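Local coordinates for protein MJ1225 (Methanocaldococcus jannaschii, PDB 3KH5), which is of unknown function but binds AMP and ADP through its CBS repeats and is probably an archaeal counterpart of the gamma subunit of AMP-activated protein kinase, at residues Val191-Ser196 with Arg231-Ala236; Ile254-Val259 with Ile269-Asp274. All coordinates share one frame; numbering follows the deposited sequence.

How the contacts relate
Both contacts border the same AMP, and their centres lie about 11 Å apart. Contact 1 is partly buried, with Arg231 exposed; every touching residue of contact 2 is buried. Contact 1 sets a strand of the third CBS repeat against a loop of the fourth and meets through van der Waals touches, without hydrogen bonds between the segments. Contact 2 lies within the fourth repeat and is a hydrogen-bonded hairpin that also carries a helix start. The two are joined directly: Ala236 N probably donates to Pro258 O at 2.9 Å, and Ile234 packs on Ile254. Contact 1 meets AMP from phosphate to base, whereas contact 2 reaches the AMP base from 254-259 and ADP from 269-274.

Contact 1: Val191-Ser196 with Arg231-Ala236; sequences VGIITS and RDVITA. With AMP (adenosine monophosphate), chain C.
The AMP pocket between the third and fourth CBS repeats is walled here by Ile193 and Val233. Ile193 lies on strand 189-195. Val233 lies in the loop between helix 225-228 and helix 242-252. Their side chains cross at about a right angle, with Ile193 CB 3.9 Å from Val233 CG1. The other branch, Val233 CG2, rests on the strand backbone, 3.5 Å from Gly192 C. Gly192 has no side chain there, and with Val191 it forms a classic beta bulge opposite Val184.

The Val233 branches divide the work. CG1 is anti to the backbone N (chi1 -165°) and reaches the adenine, 3.6 Å from AMP N1. Ile193 lies over the same face of the base. Its CG2 is 3.9 Å from AMP C4, and its CD1 approaches the five-membered ring near N7. Pro258 packs on both Ile193 and Val233.

The polar edge of the adenine is read by backbone. Ile234 N donates to AMP N1 at 2.8 Å and 167°. AMP N6 donates to Ile234 O at 3.0 Å and 173°. Both bonds are nearly straight. At the far end of the nucleotide, Thr195 OG1 donates to AMP O2P at 3.0 Å. Thr195 is also the N-cap of the helix that follows. Asp198, three residues on, binds AMP too, so the run from Gly192 to Asp198 fits the G-x-x-T-x-x-D nucleotide motif of CBS domains.

The segments themselves meet by packing alone, apolar around Val233 and backbone against backbone at Arg231, while the ligand ties them by hydrogen bonds at its two ends. Paired use of N1 as acceptor and N6 as donor suits adenine, and the bonds need no particular side chain at Ile234.

Contact 2: Ile254-Val259 with Ile269-Asp274; sequences IGALPV and IITEKD. With ADP (adenosine-5'-diphosphate), chain E; AMP (adenosine monophosphate), chain C.
Strands 256-259 and 269-271 pair antiparallel as a beta hairpin, their axes 4.8 Å apart at closest approach and 160° between directions. Leu257 and Ile270 form a hydrogen-bonded pair: Leu257 N to Ile270 O and Ile270 N to Leu257 O are both 3.0 Å. Just past the last bridge, Glu272 N, at the start of helix 272-275, donates to Gly255 O.

Ala256 and Thr271 face each other in a non-hydrogen-bonded pair, with Ala256 CB 3.7 Å from Thr271 CG2. Thr271 OG1 sits between the backbone N and the carbonyl carbon (chi1 71°), and from there it donates to ADP O1A. On the same face of the sheet, Ile269 CG2 lies over the ADP adenine, 3.8 Å from its C4. On the partner strand, Ala256 O accepts AMP N6 at 3.0 Å. On the other face, Val259 CG2 meets Ile270 CG2. Glu272 lays its chain along Gly255, and its OE2 makes a salt bridge with Arg134.

Asp274 grips the ADP ribose with both carboxylate oxygens. ADP O3' donates to Asp274 OD1 at 2.6 Å, and ADP O2' donates to Asp274 OD2 at 2.5 Å. Asp274 OD2 also accepts Thr271 N, 2.9 Å away on the anti side and 25° out of the carboxylate plane. Lys277 makes a salt bridge with OD1. An alanine here would probably leave both ribose hydroxyls and Thr271 N without their acceptor, and Lys277 without this charge mate.

Thr271 and Asp274 fit as the threonine and aspartate of a G-x-x-T-x-x-D nucleotide motif beginning at Gly268. The helix start thus holds phosphate and ribose, and the carboxylate shared with Thr271 N should couple ribose binding to the turn from strand into helix.

Contact 1: Val191-Ser196 with Arg231-Ala236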
ATOM      1  N   VAL A 191      -8.148  18.781  -1.486  1.00 42.70           N
ATOM      2  CA  VAL A 191      -9.351  18.775  -0.654  1.00 41.17           C
ATOM      3  C   VAL A 191      -9.447  17.514   0.200  1.00 39.74           C
ATOM      4  O   VAL A 191     -10.339  17.390   1.043  1.00 39.71           O
ATOM      5  CB  VAL A 191     -10.642  18.982  -1.494  1.00 41.30           C
ATOM      6  CG1 VAL A 191     -10.752  20.429  -1.970  1.00 41.40           C
ATOM      7  CG2 VAL A 191     -10.699  18.023  -2.676  1.00 41.36           C
ATOM      8  N   GLY A 192      -8.511  16.593  -0.023  1.00 38.02           N
ATOM      9  CA  GLY A 192      -8.444  15.342   0.720  1.00 35.86           C
ATOM     10  C   GLY A 192      -7.380  14.385   0.211  1.00 34.36           C
ATOM     11  O   GLY A 192      -6.598  14.717  -0.681  1.00 34.25           O
ATOM     12  N   ILE A 193      -7.350  13.194   0.799  1.00 33.08           N
ATOM     13  CA  ILE A 193      -6.498  12.102   0.335  1.00 31.77           C
ATOM     14  C   ILE A 193      -7.284  10.791   0.455  1.00 31.42           C
ATOM     15  O   ILE A 193      -8.107  10.629   1.360  1.00 31.23           O
ATOM     16  CB  ILE A 193      -5.151  12.040   1.118  1.00 31.64           C
ATOM     17  CG1 ILE A 193      -4.121  11.148   0.399  1.00 31.22           C
ATOM     18  CG2 ILE A 193      -5.369  11.617   2.581  1.00 30.94           C
ATOM     19  CD1 ILE A 193      -2.676  11.331   0.878  1.00 31.24           C
ATOM     20  N   ILE A 194      -7.039   9.875  -0.475  1.00 31.06           N
ATOM     21  CA  ILE A 194      -7.674   8.561  -0.472  1.00 30.74           C
ATOM     22  C   ILE A 194      -6.592   7.508  -0.749  1.00 30.62           C
ATOM     23  O   ILE A 194      -5.738   7.708  -1.623  1.00 30.32           O
ATOM     24  CB  ILE A 194      -8.850   8.502  -1.503  1.00 30.78           C
ATOM     25  CG1 ILE A 194      -9.691   7.233  -1.315  1.00 30.94           C
ATOM     26  CG2 ILE A 194      -8.355   8.626  -2.948  1.00 30.63           C
ATOM     27  CD1 ILE A 194     -10.669   7.313  -0.152  1.00 31.33           C
ATOM     28  N   THR A 195      -6.603   6.414   0.017  1.00 30.55           N
ATOM     29  CA  THR A 195      -5.612   5.338  -0.147  1.00 30.67           C
ATOM     30  C   THR A 195      -6.296   3.972  -0.279  1.00 30.72           C
ATOM     31  O   THR A 195      -7.485   3.850   0.011  1.00 30.27           O
ATOM     32  CB  THR A 195      -4.560   5.305   1.007  1.00 30.66           C
ATOM     33  OG1 THR A 195      -5.131   4.718   2.183  1.00 31.35           O
ATOM     34  CG2 THR A 195      -4.034   6.709   1.331  1.00 30.43           C
ATOM     35  N   SER A 196      -5.551   2.953  -0.711  1.00 30.97           N
ATOM     36  CA  SER A 196      -6.096   1.593  -0.840  1.00 31.25           C
ATOM     37  C   SER A 196      -6.639   1.042   0.488  1.00 31.62           C
ATOM     38  O   SER A 196      -7.573   0.236   0.501  1.00 31.77           O
ATOM     39  CB  SER A 196      -5.050   0.639  -1.420  1.00 31.29           C
ATOM     40  OG  SER A 196      -3.903   0.560  -0.590  1.00 31.10           O
ATOM     41  N   ARG A 231     -10.319  14.274   4.703  1.00 43.05           N
ATOM     42  CA  ARG A 231     -10.329  15.675   4.270  1.00 43.40           C
ATOM     43  C   ARG A 231      -9.135  16.445   4.784  1.00 42.99           C
ATOM     44  O   ARG A 231      -8.655  17.368   4.125  1.00 43.08           O
ATOM     45  CB  ARG A 231     -11.600  16.371   4.735  1.00 43.78           C
ATOM     46  CG  ARG A 231     -12.810  15.956   3.966  1.00 45.53           C
ATOM     47  CD  ARG A 231     -14.021  16.688   4.470  1.00 48.71           C
ATOM     48  NE  ARG A 231     -15.227  15.993   4.051  1.00 51.18           N
ATOM     49  CZ  ARG A 231     -15.827  16.165   2.876  1.00 52.55           C
ATOM     50  NH1 ARG A 231     -15.343  17.024   1.984  1.00 53.06           N
ATOM     51  NH2 ARG A 231     -16.922  15.474   2.593  1.00 53.04           N
ATOM     52  N   ASP A 232      -8.658  16.069   5.961  1.00 42.41           N
ATOM     53  CA  ASP A 232      -7.543  16.779   6.549  1.00 41.84           C
ATOM     54  C   ASP A 232      -6.240  16.023   6.361  1.00 40.99           C
ATOM     55  O   ASP A 232      -5.994  14.984   6.982  1.00 40.94           O
ATOM     56  CB  ASP A 232      -7.850  17.139   7.996  1.00 42.10           C
ATOM     57  CG  ASP A 232      -9.001  18.125   8.097  1.00 42.84           C
ATOM     58  OD1 ASP A 232      -8.793  19.336   7.861  1.00 43.70           O
ATOM     59  OD2 ASP A 232     -10.130  17.679   8.389  1.00 43.13           O
ATOM     60  N   VAL A 233      -5.416  16.571   5.473  1.00 40.01           N
ATOM     61  CA  VAL A 233      -4.249  15.876   4.969  1.00 38.99           C
ATOM     62  C   VAL A 233      -2.986  16.473   5.573  1.00 38.65           C
ATOM     63  O   VAL A 233      -2.878  17.691   5.728  1.00 38.42           O
ATOM     64  CB  VAL A 233      -4.173  15.970   3.427  1.00 38.95           C
ATOM     65  CG1 VAL A 233      -3.177  14.964   2.877  1.00 38.52           C
ATOM     66  CG2 VAL A 233      -5.540  15.736   2.809  1.00 38.69           C
ATOM     67  N   ILE A 234      -2.043  15.604   5.931  1.00 38.21           N
ATOM     68  CA  ILE A 234      -0.701  16.032   6.301  1.00 38.05           C
ATOM     69  C   ILE A 234       0.070  16.255   5.002  1.00 38.04           C
ATOM     70  O   ILE A 234       0.230  15.330   4.196  1.00 37.76           O
ATOM     71  CB  ILE A 234       0.004  14.988   7.195  1.00 37.98           C
ATOM     72  CG1 ILE A 234      -0.763  14.818   8.512  1.00 37.93           C
ATOM     73  CG2 ILE A 234       1.453  15.398   7.464  1.00 38.19           C
ATOM     74  CD1 ILE A 234      -0.474  13.530   9.246  1.00 37.90           C
ATOM     75  N   THR A 235       0.526  17.491   4.805  1.00 38.33           N
ATOM     76  CA  THR A 235       1.141  17.924   3.552  1.00 38.79           C
ATOM     77  C   THR A 235       2.589  18.354   3.761  1.00 39.57           C
ATOM     78  O   THR A 235       3.010  18.605   4.892  1.00 39.54           O
ATOM     79  CB  THR A 235       0.365  19.115   2.936  1.00 38.71           C
ATOM     80  OG1 THR A 235       0.426  20.241   3.820  1.00 38.21           O
ATOM     81  CG2 THR A 235      -1.088  18.747   2.693  1.00 38.07           C
ATOM     82  N   ALA A 236       3.351  18.425   2.673  1.00 40.60           N
ATOM     83  CA  ALA A 236       4.665  19.058   2.696  1.00 41.71           C
ATOM     84  C   ALA A 236       4.610  20.313   1.830  1.00 42.61           C
ATOM     85  O   ALA A 236       3.606  20.557   1.155  1.00 42.62           O
ATOM     86  CB  ALA A 236       5.734  18.094   2.196  1.00 41.56           C
TER
HETATM   87  P   AMP C 282      -1.916   4.126   4.286  1.00 51.11           P
HETATM   88  O1P AMP C 282      -1.483   2.973   5.116  1.00 51.58           O
HETATM   89  O2P AMP C 282      -2.420   3.639   2.831  1.00 51.23           O
HETATM   90  O3P AMP C 282      -0.704   5.160   3.985  1.00 51.12           O
HETATM   91  O5' AMP C 282      -3.125   4.969   4.918  1.00 49.83           O
HETATM   92  C5' AMP C 282      -3.671   4.718   6.235  1.00 47.18           C
HETATM   93  C4' AMP C 282      -4.600   5.867   6.635  1.00 44.98           C
HETATM   94  O4' AMP C 282      -3.759   7.057   6.646  1.00 43.42           O
HETATM   95  C3' AMP C 282      -5.637   6.041   5.510  1.00 44.30           C
HETATM   96  O3' AMP C 282      -6.934   6.357   6.057  1.00 44.98           O
HETATM   97  C2' AMP C 282      -5.098   7.233   4.722  1.00 43.00           C
HETATM   98  O2' AMP C 282      -6.179   7.984   4.156  1.00 43.01           O
HETATM   99  C1' AMP C 282      -4.375   8.043   5.803  1.00 41.73           C
HETATM  100  N9  AMP C 282      -3.301   8.916   5.244  1.00 39.34           N
HETATM  101  C8  AMP C 282      -2.321   8.549   4.412  1.00 38.26           C
HETATM  102  N7  AMP C 282      -1.553   9.601   4.129  1.00 37.07           N
HETATM  103  C5  AMP C 282      -2.051  10.643   4.786  1.00 36.71           C
HETATM  104  C6  AMP C 282      -1.682  11.976   4.880  1.00 36.16           C
HETATM  105  N6  AMP C 282      -0.622  12.427   4.211  1.00 35.47           N
HETATM  106  N1  AMP C 282      -2.413  12.798   5.657  1.00 36.38           N
HETATM  107  C2  AMP C 282      -3.472  12.355   6.329  1.00 36.23           C
HETATM  108  N3  AMP C 282      -3.849  11.086   6.260  1.00 36.57           N
HETATM  109  C4  AMP C 282      -3.159  10.213   5.500  1.00 37.74           C

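Contact 2: Ile254-Val259 with Ile269-Asp274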
ATOM      1  N   ILE A 254       2.898   6.795   7.804  1.00 36.49           N
ATOM      2  CA  ILE A 254       2.292   7.394   6.620  1.00 36.88           C
ATOM      3  C   ILE A 254       3.370   7.272   5.548  1.00 36.62           C
ATOM      4  O   ILE A 254       4.558   7.380   5.859  1.00 36.80           O
ATOM      5  CB  ILE A 254       1.905   8.876   6.893  1.00 37.12           C
ATOM      6  CG1 ILE A 254       0.640   8.943   7.758  1.00 37.69           C
ATOM      7  CG2 ILE A 254       1.690   9.665   5.589  1.00 37.43           C
ATOM      8  CD1 ILE A 254       0.446  10.280   8.474  1.00 38.43           C
ATOM      9  N   GLY A 255       2.978   7.013   4.306  1.00 36.13           N
ATOM     10  CA  GLY A 255       3.963   6.801   3.248  1.00 35.51           C
ATOM     11  C   GLY A 255       4.059   7.919   2.233  1.00 35.07           C
ATOM     12  O   GLY A 255       4.998   7.950   1.445  1.00 34.98           O
ATOM     13  N   ALA A 256       3.092   8.835   2.251  1.00 34.80           N
ATOM     14  CA  ALA A 256       2.997   9.875   1.229  1.00 34.65           C
ATOM     15  C   ALA A 256       2.406  11.184   1.750  1.00 34.66           C
ATOM     16  O   ALA A 256       1.372  11.183   2.423  1.00 34.63           O
ATOM     17  CB  ALA A 256       2.183   9.370   0.037  1.00 34.54           C
ATOM     18  N   LEU A 257       3.072  12.294   1.435  1.00 34.76           N
ATOM     19  CA  LEU A 257       2.526  13.628   1.685  1.00 34.90           C
ATOM     20  C   LEU A 257       2.366  14.387   0.362  1.00 35.39           C
ATOM     21  O   LEU A 257       3.322  14.489  -0.412  1.00 35.06           O
ATOM     22  CB  LEU A 257       3.417  14.432   2.648  1.00 34.92           C
ATOM     23  CG  LEU A 257       3.562  14.051   4.128  1.00 34.96           C
ATOM     24  CD1 LEU A 257       4.230  12.690   4.316  1.00 34.99           C
ATOM     25  CD2 LEU A 257       4.364  15.119   4.866  1.00 35.39           C
ATOM     26  N   PRO A 258       1.148  14.895   0.084  1.00 36.11           N
ATOM     27  CA  PRO A 258       0.949  15.828  -1.021  1.00 37.04           C
ATOM     28  C   PRO A 258       1.751  17.097  -0.743  1.00 38.22           C
ATOM     29  O   PRO A 258       1.807  17.545   0.403  1.00 38.09           O
ATOM     30  CB  PRO A 258      -0.557  16.123  -0.965  1.00 36.88           C
ATOM     31  CG  PRO A 258      -1.145  14.925  -0.297  1.00 36.43           C
ATOM     32  CD  PRO A 258      -0.126  14.536   0.732  1.00 36.10           C
ATOM     33  N   VAL A 259       2.400  17.640  -1.769  1.00 39.84           N
ATOM     34  CA  VAL A 259       3.149  18.888  -1.638  1.00 41.66           C
ATOM     35  C   VAL A 259       2.253  20.020  -2.131  1.00 43.17           C
ATOM     36  O   VAL A 259       1.763  19.989  -3.267  1.00 43.09           O
ATOM     37  CB  VAL A 259       4.494  18.852  -2.412  1.00 41.52           C
ATOM     38  CG1 VAL A 259       5.348  20.071  -2.082  1.00 41.57           C
ATOM     39  CG2 VAL A 259       5.256  17.568  -2.102  1.00 41.49           C
ATOM     40  N   ILE A 269       4.093  15.412  -4.967  1.00 38.79           N
ATOM     41  CA  ILE A 269       3.845  14.450  -3.906  1.00 37.21           C
ATOM     42  C   ILE A 269       5.218  13.889  -3.580  1.00 36.04           C
ATOM     43  O   ILE A 269       6.094  13.833  -4.450  1.00 35.84           O
ATOM     44  CB  ILE A 269       2.828  13.348  -4.354  1.00 37.35           C
ATOM     45  CG1 ILE A 269       2.427  12.435  -3.182  1.00 37.35           C
ATOM     46  CG2 ILE A 269       3.353  12.550  -5.563  1.00 37.30           C
ATOM     47  CD1 ILE A 269       1.227  11.527  -3.470  1.00 37.15           C
ATOM     48  N   ILE A 270       5.430  13.519  -2.324  1.00 34.59           N
ATOM     49  CA  ILE A 270       6.680  12.887  -1.923  1.00 33.39           C
ATOM     50  C   ILE A 270       6.357  11.664  -1.076  1.00 32.86           C
ATOM     51  O   ILE A 270       5.470  11.707  -0.223  1.00 32.88           O
ATOM     52  CB  ILE A 270       7.622  13.885  -1.195  1.00 33.31           C
ATOM     53  CG1 ILE A 270       8.941  13.207  -0.789  1.00 33.22           C
ATOM     54  CG2 ILE A 270       6.909  14.553  -0.003  1.00 32.79           C
ATOM     55  CD1 ILE A 270      10.100  14.169  -0.580  1.00 33.81           C
ATOM     56  N   THR A 271       7.058  10.567  -1.332  1.00 32.27           N
ATOM     57  CA  THR A 271       6.776   9.334  -0.627  1.00 31.89           C
ATOM     58  C   THR A 271       8.050   8.777  -0.028  1.00 32.06           C
ATOM     59  O   THR A 271       9.150   9.286  -0.280  1.00 31.91           O
ATOM     60  CB  THR A 271       6.147   8.261  -1.554  1.00 31.72           C
ATOM     61  OG1 THR A 271       7.139   7.768  -2.466  1.00 32.10           O
ATOM     62  CG2 THR A 271       4.950   8.813  -2.331  1.00 30.77           C
ATOM     63  N   GLU A 272       7.895   7.714   0.751  1.00 32.46           N
ATOM     64  CA  GLU A 272       9.020   7.012   1.346  1.00 33.22           C
ATOM     65  C   GLU A 272      10.045   6.546   0.320  1.00 33.15           C
ATOM     66  O   GLU A 272      11.242   6.564   0.604  1.00 33.28           O
ATOM     67  CB  GLU A 272       8.529   5.821   2.160  1.00 33.47           C
ATOM     68  CG  GLU A 272       7.835   6.225   3.443  1.00 35.41           C
ATOM     69  CD  GLU A 272       7.249   5.048   4.193  1.00 37.74           C
ATOM     70  OE1 GLU A 272       6.610   4.178   3.561  1.00 38.56           O
ATOM     71  OE2 GLU A 272       7.414   5.004   5.427  1.00 38.87           O
ATOM     72  N   LYS A 273       9.589   6.126  -0.863  1.00 33.09           N
ATOM     73  CA  LYS A 273      10.526   5.715  -1.911  1.00 33.00           C
ATOM     74  C   LYS A 273      11.387   6.895  -2.352  1.00 33.40           C
ATOM     75  O   LYS A 273      12.589   6.738  -2.574  1.00 33.50           O
ATOM     76  CB  LYS A 273       9.821   5.090  -3.120  1.00 32.56           C
ATOM     77  CG  LYS A 273      10.775   4.292  -4.025  1.00 31.67           C
ATOM     78  CD  LYS A 273      10.097   3.750  -5.282  1.00 29.65           C
ATOM     79  CE  LYS A 273       8.932   2.817  -4.960  1.00 29.16           C
ATOM     80  NZ  LYS A 273       9.332   1.656  -4.117  1.00 28.15           N
ATOM     81  N   ASP A 274      10.768   8.070  -2.463  1.00 33.95           N
ATOM     82  CA  ASP A 274      11.478   9.303  -2.812  1.00 34.71           C
ATOM     83  C   ASP A 274      12.512   9.699  -1.770  1.00 35.33           C
ATOM     84  O   ASP A 274      13.600  10.160  -2.119  1.00 35.56           O
ATOM     85  CB  ASP A 274      10.504  10.465  -2.959  1.00 34.62           C
ATOM     86  CG  ASP A 274       9.550  10.281  -4.108  1.00 34.80           C
ATOM     87  OD1 ASP A 274       9.985   9.795  -5.174  1.00 34.82           O
ATOM     88  OD2 ASP A 274       8.367  10.637  -3.942  1.00 34.79           O
TER
HETATM   89  PB  ADP E 284       2.552   4.940  -3.096  1.00 47.80           P
HETATM   90  O1B ADP E 284       2.807   4.803  -1.638  1.00 47.89           O
HETATM   91  O2B ADP E 284       1.307   5.971  -3.420  1.00 46.75           O
HETATM   92  O3B ADP E 284       2.156   3.550  -3.825  1.00 47.81           O
HETATM   93  PA  ADP E 284       5.235   4.816  -4.137  1.00 44.76           P
HETATM   94  O1A ADP E 284       6.256   4.915  -3.066  1.00 45.01           O
HETATM   95  O2A ADP E 284       4.902   3.307  -4.598  1.00 44.93           O
HETATM   96  O3A ADP E 284       3.839   5.566  -3.806  1.00 46.09           O
HETATM   97  O5' ADP E 284       5.642   5.696  -5.398  1.00 43.23           O
HETATM   98  C5' ADP E 284       6.731   5.386  -6.286  1.00 40.37           C
HETATM   99  C4' ADP E 284       7.019   6.686  -7.084  1.00 38.76           C
HETATM  100  O4' ADP E 284       5.753   7.141  -7.664  1.00 37.85           O
HETATM  101  C3' ADP E 284       7.535   7.827  -6.188  1.00 37.84           C
HETATM  102  O3' ADP E 284       8.472   8.623  -6.922  1.00 38.01           O
HETATM  103  C2' ADP E 284       6.276   8.640  -5.871  1.00 37.10           C
HETATM  104  O2' ADP E 284       6.584  10.027  -5.649  1.00 35.85           O
HETATM  105  C1' ADP E 284       5.426   8.460  -7.139  1.00 37.00           C
HETATM  106  N9  ADP E 284       3.960   8.585  -6.818  1.00 36.21           N
HETATM  107  C8  ADP E 284       3.312   8.062  -5.770  1.00 36.35           C
HETATM  108  N7  ADP E 284       2.022   8.400  -5.821  1.00 36.12           N
HETATM  109  C5  ADP E 284       1.837   9.143  -6.902  1.00 36.26           C
HETATM  110  C6  ADP E 284       0.727   9.768  -7.463  1.00 36.42           C
HETATM  111  N6  ADP E 284      -0.473   9.679  -6.889  1.00 36.12           N
HETATM  112  N1  ADP E 284       0.890  10.462  -8.602  1.00 36.59           N
HETATM  113  C2  ADP E 284       2.083  10.558  -9.180  1.00 36.52           C
HETATM  114  N3  ADP E 284       3.158   9.971  -8.667  1.00 36.40           N
HETATM  115  C4  ADP E 284       3.068   9.260  -7.534  1.00 36.27           C
HETATM  116  P   AMP C 282      -1.916   4.126   4.286  1.00 51.11           P
HETATM  117  O1P AMP C 282      -1.483   2.973   5.116  1.00 51.58           O
HETATM  118  O2P AMP C 282      -2.420   3.639   2.831  1.00 51.23           O
HETATM  119  O3P AMP C 282      -0.704   5.160   3.985  1.00 51.12           O
HETATM  120  O5' AMP C 282      -3.125   4.969   4.918  1.00 49.83           O
HETATM  121  C5' AMP C 282      -3.671   4.718   6.235  1.00 47.18           C
HETATM  122  C4' AMP C 282      -4.600   5.867   6.635  1.00 44.98           C
HETATM  123  O4' AMP C 282      -3.759   7.057   6.646  1.00 43.42           O
HETATM  124  C3' AMP C 282      -5.637   6.041   5.510  1.00 44.30           C
HETATM  125  O3' AMP C 282      -6.934   6.357   6.057  1.00 44.98           O
HETATM  126  C2' AMP C 282      -5.098   7.233   4.722  1.00 43.00           C
HETATM  127  O2' AMP C 282      -6.179   7.984   4.156  1.00 43.01           O
HETATM  128  C1' AMP C 282      -4.375   8.043   5.803  1.00 41.73           C
HETATM  129  N9  AMP C 282      -3.301   8.916   5.244  1.00 39.34           N
HETATM  130  C8  AMP C 282      -2.321   8.549   4.412  1.00 38.26           C
HETATM  131  N7  AMP C 282      -1.553   9.601   4.129  1.00 37.07           N
HETATM  132  C5  AMP C 282      -2.051  10.643   4.786  1.00 36.71           C
HETATM  133  C6  AMP C 282      -1.682  11.976   4.880  1.00 36.16           C
HETATM  134  N6  AMP C 282      -0.622  12.427   4.211  1.00 35.47           N
HETATM  135  N1  AMP C 282      -2.413  12.798   5.657  1.00 36.38           N
HETATM  136  C2  AMP C 282      -3.472  12.355   6.329  1.00 36.23           C
HETATM  137  N3  AMP C 282      -3.849  11.086   6.260  1.00 36.57           N
HETATM  138  C4  AMP C 282      -3.159  10.213   5.500  1.00 37.74           C